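PDB 3O0Y: lipoprotein from Colwellia psychrerythraea, which is of unknown function but belongs to the DUF885 family of the Peptidase_MA clan, which suggests a relation to metallopeptidases, and is probably membrane-anchored as a lipoprotein. Local coordinates for residues Phe347-Ser352 with Phe430-Leu435; Glu357-Asp362 with Lys425-Phe430; Ser361-Tyr366 with Tyr417-Arg422; Gly365-Val370 with Tyr384-Lys389. All coordinates share one frame; numbering follows the deposited sequence.

Interaction 1 (Phe347-Ser352 with Phe430-Leu435); sequences FLYEDS and FGLKTL
Phe347 presents the face of its ring to the edge of Phe430, a T-shaped pair with centroids 5.1 Å apart and planes at 79°. Going out along Phe347, CB already lies 3.8 Å from Phe430 CD2. At CG the approach is closest, 3.5 Å to the same Phe430 CD2. The ring then opens past it: Phe347 CD1 is 3.7 Å and Phe347 CD2 3.9 Å from Phe430 CD2, which therefore sits over the rim near the root of the ring. Farther out, CZ recedes from Phe430, and a bound glycerol, probably from the crystallisation liquor, lies about 4 Å from the side chain. With chi1 at -59°, CG of Phe347 lies anti to its carbonyl carbon, and this turns the ring toward Phe430. Here the loop between helices 334-342 and 353-373 runs against the start of helix 432-439, and a backbone hydrogen bond joins Phe347 to Lys429. Phe492 of helix 491-515 meets the Phe347 ring too and also touches Phe430, making a cluster of three phenylalanines. Cutting Phe347 back to an alanine would probably leave the CD2 edge of Phe430 without the face it rests on and open a gap beside Phe492. Further along, Tyr349 and Leu432 cross at about a right angle, the Leu432 methyl CD2 coming 3.4 Å from Tyr349 OH. That hydroxyl finds its polar partner in the carboxylate of Asp362, on helix 353-373.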
loop_
_atom_site.group_PDB
_atom_site.type_symbol
_atom_site.label_atom_id
_atom_site.label_comp_id
_atom_site.label_asym_id
_atom_site.label_seq_id
_atom_site.Cartn_x
_atom_site.Cartn_y
_atom_site.Cartn_z
ATOM N N PHE A 347 12.688 26.364 -6.172
ATOM C CA PHE A 347 11.954 25.096 -5.985
ATOM C C PHE A 347 12.685 24.100 -5.091
ATOM O O PHE A 347 12.246 22.936 -4.979
ATOM C CB PHE A 347 11.509 24.460 -7.292
ATOM C CG PHE A 347 10.607 25.331 -8.118
ATOM C CD1 PHE A 347 9.444 25.871 -7.552
ATOM C CD2 PHE A 347 10.911 25.656 -9.444
ATOM C CE1 PHE A 347 8.634 26.684 -8.296
ATOM C CE2 PHE A 347 10.082 26.440 -10.182
ATOM C CZ PHE A 347 8.963 26.999 -9.608
ATOM N N LEU A 348 13.775 24.522 -4.457
ATOM C CA LEU A 348 14.630 23.563 -3.690
ATOM C C LEU A 348 14.793 24.044 -2.276
ATOM O O LEU A 348 15.234 25.212 -2.011
ATOM C CB LEU A 348 16.007 23.446 -4.328
ATOM C CG LEU A 348 16.081 22.809 -5.688
ATOM C CD1 LEU A 348 17.485 23.084 -6.274
ATOM C CD2 LEU A 348 15.660 21.331 -5.589
ATOM N N TYR A 349 14.460 23.186 -1.313
ATOM C CA TYR A 349 14.837 23.424 0.043
ATOM C C TYR A 349 16.320 23.233 0.220
ATOM O O TYR A 349 16.953 22.406 -0.483
ATOM C CB TYR A 349 14.071 22.456 0.997
ATOM C CG TYR A 349 12.576 22.578 1.000
ATOM C CD1 TYR A 349 11.972 23.610 1.684
ATOM C CD2 TYR A 349 11.787 21.718 0.262
ATOM C CE1 TYR A 349 10.598 23.732 1.694
ATOM C CE2 TYR A 349 10.387 21.804 0.271
ATOM C CZ TYR A 349 9.819 22.847 0.974
ATOM O OH TYR A 349 8.453 23.003 0.968
ATOM N N GLU A 350 16.876 23.964 1.166
ATOM C CA GLU A 350 18.298 23.873 1.441
ATOM C C GLU A 350 18.619 22.468 1.981
ATOM O O GLU A 350 17.828 21.896 2.760
ATOM C CB GLU A 350 18.661 24.974 2.465
ATOM C CG GLU A 350 20.081 24.941 2.932
ATOM C CD GLU A 350 20.414 26.065 3.935
ATOM O OE1 GLU A 350 19.921 26.062 5.121
ATOM O OE2 GLU A 350 21.185 26.957 3.480
ATOM N N ASP A 351 19.787 21.917 1.619
ATOM C CA ASP A 351 20.155 20.627 2.197
ATOM C C ASP A 351 20.819 20.844 3.584
ATOM O O ASP A 351 22.055 20.992 3.703
ATOM C CB ASP A 351 21.074 19.916 1.227
ATOM C CG ASP A 351 21.581 18.585 1.748
ATOM O OD1 ASP A 351 21.068 18.007 2.728
ATOM O OD2 ASP A 351 22.600 18.147 1.181
ATOM N N SER A 352 19.975 21.024 4.599
ATOM C CA SER A 352 20.413 21.427 5.938
ATOM C C SER A 352 19.307 21.062 6.883
ATOM O O SER A 352 18.165 20.749 6.452
ATOM C CB SER A 352 20.628 22.938 5.995
ATOM O OG SER A 352 19.425 23.641 5.704
ATOM N N PHE A 430 7.370 22.308 -5.683
ATOM C CA PHE A 430 6.124 22.245 -6.515
ATOM C C PHE A 430 5.430 20.885 -6.491
ATOM O O PHE A 430 4.362 20.739 -7.042
ATOM C CB PHE A 430 6.405 22.675 -7.947
ATOM C CG PHE A 430 7.491 21.907 -8.656
ATOM C CD1 PHE A 430 7.283 20.619 -9.089
ATOM C CD2 PHE A 430 8.705 22.518 -8.960
ATOM C CE1 PHE A 430 8.224 19.927 -9.776
ATOM C CE2 PHE A 430 9.711 21.817 -9.660
ATOM C CZ PHE A 430 9.486 20.548 -10.083
ATOM N N GLY A 431 6.070 19.874 -5.887
ATOM C CA GLY A 431 5.446 18.560 -5.770
ATOM C C GLY A 431 4.890 18.185 -4.408
ATOM O O GLY A 431 4.220 17.148 -4.249
ATOM N N LEU A 432 5.142 19.031 -3.416
ATOM C CA LEU A 432 4.789 18.683 -2.055
ATOM C C LEU A 432 3.314 18.805 -1.702
ATOM O O LEU A 432 2.839 18.031 -0.875
ATOM C CB LEU A 432 5.663 19.468 -1.106
ATOM C CG LEU A 432 5.608 19.143 0.377
ATOM C CD1 LEU A 432 6.008 17.679 0.632
ATOM C CD2 LEU A 432 6.609 20.125 1.197
ATOM N N LYS A 433 2.606 19.798 -2.234
ATOM C CA LYS A 433 1.182 19.908 -1.940
ATOM C C LYS A 433 0.473 18.649 -2.408
ATOM O O LYS A 433 -0.240 17.991 -1.617
ATOM C CB LYS A 433 0.557 21.148 -2.614
ATOM C CG LYS A 433 0.695 22.420 -1.861
ATOM C CD LYS A 433 -0.079 23.552 -2.645
ATOM C CE LYS A 433 -0.010 24.872 -2.007
ATOM N NZ LYS A 433 -0.582 25.968 -2.842
ATOM N N THR A 434 0.709 18.216 -3.666
ATOM C CA THR A 434 -0.079 17.096 -4.168
ATOM C C THR A 434 0.199 15.828 -3.373
ATOM O O THR A 434 -0.707 15.032 -3.078
ATOM C CB THR A 434 0.039 16.920 -5.686
ATOM O OG1 THR A 434 -1.156 16.233 -6.134
ATOM C CG2 THR A 434 1.358 16.207 -6.093
ATOM N N LEU A 435 1.469 15.642 -2.995
ATOM C CA LEU A 435 1.856 14.462 -2.183
ATOM C C LEU A 435 1.131 14.514 -0.852
ATOM O O LEU A 435 0.635 13.498 -0.345
ATOM C CB LEU A 435 3.332 14.410 -2.000
ATOM C CG LEU A 435 3.852 13.244 -1.170
ATOM C CD1 LEU A 435 3.515 11.923 -1.965
ATOM C CD2 LEU A 435 5.352 13.406 -0.920
#

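Interaction 2 (Glu357-Asp362 with Lys425-Phe430); sequences EELLSD and KANPKF
Glu358 and Lys429 form a long salt bridge at the rim of the contact, OE2 to NZ 3.5 Å, their side chains crossing at about a right angle. Both are stretched out: Glu358 carries CG anti to its backbone N (chi1 -170°) and runs extended from there, while Lys429 reaches over with its aliphatic chain equally straight. A water sits in the angle between the charges, 2.6 Å from Glu358 OE2 and 2.7 Å from Asp362 OD2, with a weak bond of 3.3 Å from Lys429 NZ. Deeper in, Leu359 sends its methyl CD1 to Asn427, 3.7 Å from CB. Helix 353-373 thus lies beside the loop leading from strand 416-419 to helix 432-439, with charge on the outer side and a leucine inside. In the next shell stands Tyr349, whose side chain touches Glu358, Leu359 and Lys429. Leu359 leans further on Leu421, and Asn427 on Ile419. On the loop side, Pro428 lays CB 3.6 Å above one face of the Phe430 ring, and a bound glycerol, probably from the crystallisation liquor, lies near the Lys429 side chain.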
loop_
_atom_site.group_PDB
_atom_site.type_symbol
_atom_site.label_atom_id
_atom_site.label_comp_id
_atom_site.label_asym_id
_atom_site.label_seq_id
_atom_site.Cartn_x
_atom_site.Cartn_y
_atom_site.Cartn_z
ATOM N N GLU A 357 13.461 21.399 8.202
ATOM C CA GLU A 357 12.440 22.014 9.018
ATOM C C GLU A 357 11.420 22.816 8.245
ATOM O O GLU A 357 10.193 22.817 8.597
ATOM C CB GLU A 357 13.085 22.942 10.111
ATOM C CG GLU A 357 13.812 22.161 11.221
ATOM C CD GLU A 357 14.672 23.034 12.162
ATOM O OE1 GLU A 357 15.060 24.184 11.791
ATOM O OE2 GLU A 357 15.016 22.478 13.279
ATOM N N GLU A 358 11.876 23.494 7.212
ATOM C CA GLU A 358 10.995 24.272 6.349
ATOM C C GLU A 358 10.040 23.347 5.612
ATOM O O GLU A 358 8.840 23.593 5.545
ATOM C CB GLU A 358 11.780 25.134 5.355
ATOM C CG GLU A 358 10.825 26.129 4.620
ATOM C CD GLU A 358 11.496 26.958 3.533
ATOM O OE1 GLU A 358 12.704 26.851 3.354
ATOM O OE2 GLU A 358 10.767 27.637 2.793
ATOM N N LEU A 359 10.557 22.261 5.033
ATOM C CA LEU A 359 9.734 21.307 4.378
ATOM C C LEU A 359 8.648 20.771 5.306
ATOM O O LEU A 359 7.472 20.727 4.964
ATOM C CB LEU A 359 10.617 20.195 3.789
ATOM C CG LEU A 359 10.009 19.177 2.884
ATOM C CD1 LEU A 359 11.167 18.304 2.154
ATOM C CD2 LEU A 359 9.022 18.280 3.647
ATOM N N LEU A 360 9.032 20.374 6.514
ATOM C CA LEU A 360 8.074 19.809 7.468
ATOM C C LEU A 360 7.024 20.829 7.917
ATOM O O LEU A 360 5.850 20.474 8.042
ATOM C CB LEU A 360 8.801 19.207 8.663
ATOM C CG LEU A 360 9.549 17.870 8.377
ATOM C CD1 LEU A 360 10.552 17.600 9.544
ATOM C CD2 LEU A 360 8.631 16.739 8.176
ATOM N N SER A 361 7.439 22.090 8.079
ATOM C CA SER A 361 6.498 23.161 8.432
ATOM C C SER A 361 5.544 23.421 7.306
ATOM O O SER A 361 4.339 23.665 7.518
ATOM C CB SER A 361 7.213 24.475 8.797
ATOM O OG SER A 361 8.025 24.141 9.937
ATOM N N ASP A 362 6.074 23.419 6.102
ATOM C CA ASP A 362 5.199 23.586 4.925
ATOM C C ASP A 362 4.139 22.498 4.821
ATOM O O ASP A 362 2.911 22.794 4.617
ATOM C CB ASP A 362 5.996 23.623 3.604
ATOM C CG ASP A 362 6.795 24.945 3.402
ATOM O OD1 ASP A 362 6.574 25.986 4.137
ATOM O OD2 ASP A 362 7.639 24.947 2.451
ATOM N N LYS A 425 16.646 17.327 -3.600
ATOM C CA LYS A 425 16.374 17.393 -5.040
ATOM C C LYS A 425 15.185 16.512 -5.423
ATOM O O LYS A 425 14.513 16.765 -6.432
ATOM C CB LYS A 425 17.610 17.031 -5.883
ATOM C CG LYS A 425 18.955 17.587 -5.389
ATOM C CD LYS A 425 19.060 19.106 -5.502
ATOM C CE LYS A 425 20.515 19.639 -5.788
ATOM N NZ LYS A 425 21.418 18.596 -6.382
ATOM N N ALA A 426 14.893 15.517 -4.591
ATOM C CA ALA A 426 13.770 14.608 -4.748
ATOM C C ALA A 426 12.459 15.169 -4.138
ATOM O O ALA A 426 11.443 14.530 -4.173
ATOM C CB ALA A 426 14.131 13.232 -4.110
ATOM N N ASN A 427 12.552 16.333 -3.515
ATOM C CA ASN A 427 11.432 17.038 -2.866
ATOM C C ASN A 427 11.235 18.434 -3.384
ATOM O O ASN A 427 11.209 19.385 -2.599
ATOM C CB ASN A 427 11.675 17.113 -1.361
ATOM C CG ASN A 427 11.532 15.738 -0.654
ATOM O OD1 ASN A 427 12.546 15.060 -0.335
ATOM N ND2 ASN A 427 10.332 15.346 -0.422
ATOM N N PRO A 428 11.152 18.578 -4.709
ATOM C CA PRO A 428 10.956 19.925 -5.224
ATOM C C PRO A 428 9.714 20.544 -4.595
ATOM O O PRO A 428 8.677 19.906 -4.385
ATOM C CB PRO A 428 10.728 19.708 -6.720
ATOM C CG PRO A 428 10.200 18.312 -6.867
ATOM C CD PRO A 428 10.962 17.546 -5.750
ATOM N N LYS A 429 9.781 21.835 -4.335
ATOM C CA LYS A 429 8.676 22.461 -3.667
ATOM C C LYS A 429 7.336 22.306 -4.367
ATOM O O LYS A 429 6.291 22.295 -3.681
ATOM C CB LYS A 429 8.919 23.921 -3.409
ATOM C CG LYS A 429 10.182 24.163 -2.489
ATOM C CD LYS A 429 10.231 25.612 -2.051
ATOM C CE LYS A 429 11.480 25.902 -1.194
ATOM N NZ LYS A 429 11.470 27.292 -0.653
ATOM N N PHE A 430 7.370 22.308 -5.683
ATOM C CA PHE A 430 6.124 22.245 -6.515
ATOM C C PHE A 430 5.430 20.885 -6.491
ATOM O O PHE A 430 4.362 20.739 -7.042
ATOM C CB PHE A 430 6.405 22.675 -7.947
ATOM C CG PHE A 430 7.491 21.907 -8.656
ATOM C CD1 PHE A 430 7.283 20.619 -9.089
ATOM C CD2 PHE A 430 8.705 22.518 -8.960
ATOM C CE1 PHE A 430 8.224 19.927 -9.776
ATOM C CE2 PHE A 430 9.711 21.817 -9.660
ATOM C CZ PHE A 430 9.486 20.548 -10.083
HETATM O O HOH W 1 8.740 27.079 1.206
#

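Interaction 3 (Ser361-Tyr366 with Tyr417-Arg422); sequences SDINGY and YWINLR
Ile363 of helix 353-373 and Ile419 of strand 416-419 mark the closest backbone approach, their CA atoms 9.4 Å apart, a gap bridged by side chains alone. Ile363 does the work on the helix side with two branches. Its CG2 rests 3.6 Å from Tyr417 CE2; the two side chains come from opposite directions and CG2 meets the ring obliquely. The other branch, extended to CD1, reaches Ile419 tip to tip, 4.1 Å from Ile419 CG1. The same CD1 lies 3.9 Å from Tyr417 OH, so one methyl touches both the tyrosine's phenol end and the second isoleucine. With CG anti to the backbone N (chi1 166°), Tyr417 sends its ring toward Ile363, and its hydroxyl, buried here, is hydrogen-bonded to Thr436 on helix 432-439. Replacing Tyr417 with an alanine would probably leave Thr436 without that bond and deprive both Ile363 methyls of the ring they pack on. Leu435, from helix 432-439, touches Tyr417 and Ile419 as well. Past the strand, Asn420 OD1 accepts from the backbone N of Arg422 at 2.9 Å, an Asx turn. Two helices packed on a small mixed sheet in this way are consistent with the zincin-like architecture of the Peptidase_MA clan.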
loop_
_atom_site.group_PDB
_atom_site.type_symbol
_atom_site.label_atom_id
_atom_site.label_comp_id
_atom_site.label_asym_id
_atom_site.label_seq_id
_atom_site.Cartn_x
_atom_site.Cartn_y
_atom_site.Cartn_z
ATOM N N SER A 361 7.439 22.090 8.079
ATOM C CA SER A 361 6.498 23.161 8.432
ATOM C C SER A 361 5.544 23.421 7.306
ATOM O O SER A 361 4.339 23.665 7.518
ATOM C CB SER A 361 7.213 24.475 8.797
ATOM O OG SER A 361 8.025 24.141 9.937
ATOM N N ASP A 362 6.074 23.419 6.102
ATOM C CA ASP A 362 5.199 23.586 4.925
ATOM C C ASP A 362 4.139 22.498 4.821
ATOM O O ASP A 362 2.911 22.794 4.617
ATOM C CB ASP A 362 5.996 23.623 3.604
ATOM C CG ASP A 362 6.795 24.945 3.402
ATOM O OD1 ASP A 362 6.574 25.986 4.137
ATOM O OD2 ASP A 362 7.639 24.947 2.451
ATOM N N ILE A 363 4.560 21.243 4.962
ATOM C CA ILE A 363 3.609 20.108 5.002
ATOM C C ILE A 363 2.524 20.278 6.034
ATOM O O ILE A 363 1.323 20.110 5.746
ATOM C CB ILE A 363 4.264 18.773 5.381
ATOM C CG1 ILE A 363 4.965 18.257 4.219
ATOM C CG2 ILE A 363 3.104 17.718 5.767
ATOM C CD1 ILE A 363 5.799 16.967 4.642
ATOM N N ASN A 364 2.923 20.603 7.250
ATOM C CA ASN A 364 1.975 20.763 8.304
ATOM C C ASN A 364 0.983 21.907 7.996
ATOM O O ASN A 364 -0.203 21.780 8.247
ATOM C CB ASN A 364 2.660 20.855 9.702
ATOM C CG ASN A 364 3.173 19.448 10.182
ATOM O OD1 ASN A 364 2.351 18.632 10.394
ATOM N ND2 ASN A 364 4.515 19.096 10.027
ATOM N N GLY A 365 1.455 23.003 7.428
ATOM C CA GLY A 365 0.612 24.071 7.010
ATOM C C GLY A 365 -0.367 23.662 5.905
ATOM O O GLY A 365 -1.547 24.099 5.908
ATOM N N TYR A 366 0.106 22.850 4.971
ATOM C CA TYR A 366 -0.780 22.398 3.912
ATOM C C TYR A 366 -1.938 21.581 4.480
ATOM O O TYR A 366 -3.086 21.691 3.981
ATOM C CB TYR A 366 -0.068 21.601 2.822
ATOM C CG TYR A 366 1.029 22.305 2.056
ATOM C CD1 TYR A 366 0.983 23.673 1.814
ATOM C CD2 TYR A 366 2.130 21.590 1.598
ATOM C CE1 TYR A 366 2.021 24.301 1.139
ATOM C CE2 TYR A 366 3.167 22.200 0.891
ATOM C CZ TYR A 366 3.108 23.575 0.673
ATOM O OH TYR A 366 4.102 24.258 -0.039
ATOM N N TYR A 417 1.613 10.137 7.983
ATOM C CA TYR A 417 2.138 10.543 6.719
ATOM C C TYR A 417 3.643 10.590 6.898
ATOM O O TYR A 417 4.188 11.411 7.608
ATOM C CB TYR A 417 1.517 11.884 6.307
ATOM C CG TYR A 417 2.171 12.665 5.162
ATOM C CD1 TYR A 417 2.979 12.093 4.222
ATOM C CD2 TYR A 417 1.824 13.988 4.986
ATOM C CE1 TYR A 417 3.514 12.853 3.177
ATOM C CE2 TYR A 417 2.397 14.745 3.959
ATOM C CZ TYR A 417 3.206 14.162 3.054
ATOM O OH TYR A 417 3.733 14.898 2.018
ATOM N N TRP A 418 4.294 9.624 6.256
ATOM C CA TRP A 418 5.710 9.541 6.226
ATOM C C TRP A 418 6.293 10.274 5.025
ATOM O O TRP A 418 5.823 10.105 3.873
ATOM C CB TRP A 418 6.174 8.121 6.122
ATOM C CG TRP A 418 5.799 7.276 7.256
ATOM C CD1 TRP A 418 4.625 6.597 7.365
ATOM C CD2 TRP A 418 6.538 7.015 8.476
ATOM N NE1 TRP A 418 4.591 5.892 8.562
ATOM C CE2 TRP A 418 5.738 6.148 9.269
ATOM C CE3 TRP A 418 7.762 7.442 8.975
ATOM C CZ2 TRP A 418 6.139 5.702 10.537
ATOM C CZ3 TRP A 418 8.176 7.030 10.235
ATOM C CH2 TRP A 418 7.357 6.133 11.004
ATOM N N ILE A 419 7.301 11.086 5.297
ATOM C CA ILE A 419 8.014 11.820 4.246
ATOM C C ILE A 419 9.497 11.468 4.200
ATOM O O ILE A 419 10.129 11.370 5.247
ATOM C CB ILE A 419 7.772 13.368 4.451
ATOM C CG1 ILE A 419 8.376 14.141 3.301
ATOM C CG2 ILE A 419 8.290 13.825 5.786
ATOM C CD1 ILE A 419 7.633 14.006 1.978
ATOM N N ASN A 420 10.058 11.268 2.990
ATOM C CA ASN A 420 11.489 10.945 2.839
ATOM C C ASN A 420 12.320 12.207 2.695
ATOM O O ASN A 420 12.151 12.943 1.701
ATOM C CB ASN A 420 11.680 10.112 1.593
ATOM C CG ASN A 420 12.986 9.425 1.581
ATOM O OD1 ASN A 420 14.007 9.993 1.937
ATOM N ND2 ASN A 420 12.986 8.159 1.166
ATOM N N LEU A 421 13.105 12.536 3.718
ATOM C CA LEU A 421 13.951 13.721 3.681
ATOM C C LEU A 421 15.391 13.456 3.233
ATOM O O LEU A 421 16.278 14.333 3.409
ATOM C CB LEU A 421 13.894 14.387 5.029
ATOM C CG LEU A 421 12.559 14.710 5.692
ATOM C CD1 LEU A 421 12.814 15.281 7.073
ATOM C CD2 LEU A 421 11.823 15.653 4.724
ATOM N N ARG A 422 15.636 12.295 2.616
ATOM C CA ARG A 422 17.034 11.995 2.242
ATOM C C ARG A 422 17.646 13.022 1.295
ATOM O O ARG A 422 18.796 13.489 1.522
ATOM C CB ARG A 422 17.147 10.644 1.570
ATOM C CG ARG A 422 18.584 10.178 1.226
ATOM C CD ARG A 422 18.632 8.838 0.445
ATOM N NE ARG A 422 18.521 9.030 -1.008
ATOM C CZ ARG A 422 17.435 8.792 -1.771
ATOM N NH1 ARG A 422 16.301 8.261 -1.295
ATOM N NH2 ARG A 422 17.510 9.054 -3.071
#

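Interaction 4 (Gly365-Val370 with Tyr384-Lys389); sequences GYITEV and YQVEVK
Ile367 meets two valines, Val386 and Val388, with a different branch for each. Its chi1 of -62° sets CG2 anti to the backbone N and sends CG1 the other way, beside that nitrogen; chi2 of 174° then carries CD1 straight out toward the strand. CG2 meets Val386 CG1 tip to tip at 4.1 Å, an easy van der Waals distance. CD1 comes closer, 3.6 Å from Val388 CG2, the two side chains sliding past each other in opposite directions. The valines are not rotated alike. In Val386 (chi1 69°) the touching methyl CG1 lies between the backbone N and the carbonyl carbon, whereas in Val388 it is CG2, beside the backbone N, that faces the isoleucine. The nearest CA atoms, those of Ile367 and Val386, are still 9.0 Å apart. Around the contact, Ile367 also touches Thr436, Val386 leans on His445, and Val388 packs against Leu360, Ile363 and Asn364. With only methyl groups meeting and no hydrogen bond across, the contact between helix and strand is purely apolar and not directional.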
loop_
_atom_site.group_PDB
_atom_site.type_symbol
_atom_site.label_atom_id
_atom_site.label_comp_id
_atom_site.label_asym_id
_atom_site.label_seq_id
_atom_site.Cartn_x
_atom_site.Cartn_y
_atom_site.Cartn_z
ATOM N N GLY A 365 1.455 23.003 7.428
ATOM C CA GLY A 365 0.612 24.071 7.010
ATOM C C GLY A 365 -0.367 23.662 5.905
ATOM O O GLY A 365 -1.547 24.099 5.908
ATOM N N TYR A 366 0.106 22.850 4.971
ATOM C CA TYR A 366 -0.780 22.398 3.912
ATOM C C TYR A 366 -1.938 21.581 4.480
ATOM O O TYR A 366 -3.086 21.691 3.981
ATOM C CB TYR A 366 -0.068 21.601 2.822
ATOM C CG TYR A 366 1.029 22.305 2.056
ATOM C CD1 TYR A 366 0.983 23.673 1.814
ATOM C CD2 TYR A 366 2.130 21.590 1.598
ATOM C CE1 TYR A 366 2.021 24.301 1.139
ATOM C CE2 TYR A 366 3.167 22.200 0.891
ATOM C CZ TYR A 366 3.108 23.575 0.673
ATOM O OH TYR A 366 4.102 24.258 -0.039
ATOM N N ILE A 367 -1.629 20.670 5.405
ATOM C CA ILE A 367 -2.677 19.796 6.038
ATOM C C ILE A 367 -3.678 20.659 6.739
ATOM O O ILE A 367 -4.889 20.476 6.542
ATOM C CB ILE A 367 -2.068 18.763 6.981
ATOM C CG1 ILE A 367 -1.172 17.862 6.197
ATOM C CG2 ILE A 367 -3.205 17.950 7.715
ATOM C CD1 ILE A 367 -0.392 16.889 7.062
ATOM N N THR A 368 -3.226 21.625 7.545
ATOM C CA THR A 368 -4.117 22.458 8.313
ATOM C C THR A 368 -5.069 23.240 7.406
ATOM O O THR A 368 -6.295 23.350 7.700
ATOM C CB THR A 368 -3.288 23.425 9.231
ATOM O OG1 THR A 368 -2.492 22.606 10.089
ATOM C CG2 THR A 368 -4.191 24.373 10.019
ATOM N N GLU A 369 -4.497 23.869 6.381
ATOM C CA GLU A 369 -5.277 24.682 5.478
ATOM C C GLU A 369 -6.333 23.848 4.740
ATOM O O GLU A 369 -7.470 24.239 4.665
ATOM C CB GLU A 369 -4.360 25.401 4.503
ATOM C CG GLU A 369 -5.082 26.179 3.411
ATOM C CD GLU A 369 -4.047 26.682 2.334
ATOM O OE1 GLU A 369 -3.131 25.896 1.852
ATOM O OE2 GLU A 369 -4.114 27.895 2.059
ATOM N N VAL A 370 -5.946 22.743 4.119
ATOM C CA VAL A 370 -6.898 21.986 3.301
ATOM C C VAL A 370 -7.997 21.387 4.174
ATOM O O VAL A 370 -9.115 21.289 3.758
ATOM C CB VAL A 370 -6.220 20.918 2.422
ATOM C CG1 VAL A 370 -5.609 19.694 3.265
ATOM C CG2 VAL A 370 -7.220 20.459 1.321
ATOM N N TYR A 384 -9.798 10.172 13.971
ATOM C CA TYR A 384 -8.365 9.999 14.034
ATOM C C TYR A 384 -7.671 11.200 13.396
ATOM O O TYR A 384 -8.170 11.706 12.414
ATOM C CB TYR A 384 -7.914 8.762 13.266
ATOM C CG TYR A 384 -8.580 7.498 13.648
ATOM C CD1 TYR A 384 -7.930 6.554 14.473
ATOM C CD2 TYR A 384 -9.780 7.115 13.059
ATOM C CE1 TYR A 384 -8.542 5.352 14.761
ATOM C CE2 TYR A 384 -10.393 5.884 13.367
ATOM C CZ TYR A 384 -9.752 5.032 14.235
ATOM O OH TYR A 384 -10.288 3.806 14.516
ATOM N N GLN A 385 -6.638 11.719 14.066
ATOM C CA GLN A 385 -5.922 12.873 13.547
ATOM C C GLN A 385 -4.601 12.381 12.994
ATOM O O GLN A 385 -3.870 11.719 13.698
ATOM C CB GLN A 385 -5.643 13.901 14.649
ATOM C CG GLN A 385 -6.827 14.821 14.912
ATOM C CD GLN A 385 -6.391 16.278 15.249
ATOM O OE1 GLN A 385 -5.246 16.544 15.718
ATOM N NE2 GLN A 385 -7.308 17.224 15.009
ATOM N N VAL A 386 -4.229 12.817 11.807
ATOM C CA VAL A 386 -3.004 12.384 11.197
ATOM C C VAL A 386 -1.776 13.087 11.783
ATOM O O VAL A 386 -1.872 14.216 12.278
ATOM C CB VAL A 386 -3.058 12.683 9.657
ATOM C CG1 VAL A 386 -3.011 14.204 9.366
ATOM C CG2 VAL A 386 -1.938 11.988 8.906
ATOM N N GLU A 387 -0.662 12.399 11.753
ATOM C CA GLU A 387 0.608 12.962 12.172
ATOM C C GLU A 387 1.631 12.799 11.049
ATOM O O GLU A 387 1.552 11.866 10.276
ATOM C CB GLU A 387 1.131 12.282 13.432
ATOM C CG GLU A 387 0.183 12.547 14.609
ATOM C CD GLU A 387 0.721 12.107 15.981
ATOM O OE1 GLU A 387 1.936 11.695 16.089
ATOM O OE2 GLU A 387 -0.142 12.136 16.907
ATOM N N VAL A 388 2.582 13.721 10.989
ATOM C CA VAL A 388 3.638 13.676 9.963
ATOM C C VAL A 388 4.968 13.245 10.600
ATOM O O VAL A 388 5.368 13.859 11.644
ATOM C CB VAL A 388 3.806 15.044 9.317
ATOM C CG1 VAL A 388 4.983 15.037 8.279
ATOM C CG2 VAL A 388 2.480 15.506 8.637
ATOM N N LYS A 389 5.686 12.274 10.006
ATOM C CA LYS A 389 6.999 11.807 10.439
ATOM C C LYS A 389 7.930 11.646 9.237
ATOM O O LYS A 389 7.479 11.330 8.164
ATOM C CB LYS A 389 6.936 10.446 11.110
ATOM C CG LYS A 389 6.231 10.457 12.474
ATOM C CD LYS A 389 6.275 9.047 13.192
ATOM C CE LYS A 389 7.636 8.693 13.807
ATOM N NZ LYS A 389 7.699 7.393 14.715
#

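Overall arrangement
Helix 353-373 supplies one side of interactions 2, 3 and 4, which follow one another along it, while interaction 1 closes a chain loop enclosing all three. Interactions 1 and 2 nearly coincide, their centres about 3 Å apart: Tyr349 OH is 2.6 Å from Asp362 OD2, and Phe347 O is 2.8 Å from Lys429 N. Interaction 3 lies about 7 Å from interaction 2 and 9 Å from interaction 4, between centres. Strands 416-419 and 387-390 are parallel neighbours, with Tyr417 N 2.9 Å from Glu387 O, so interactions 3 and 4 meet one sheet. Bound glycerol, probably from the crystallisation liquor, lies about 4 Å from the Phe347 and Lys429 side chains and may mark a pocket.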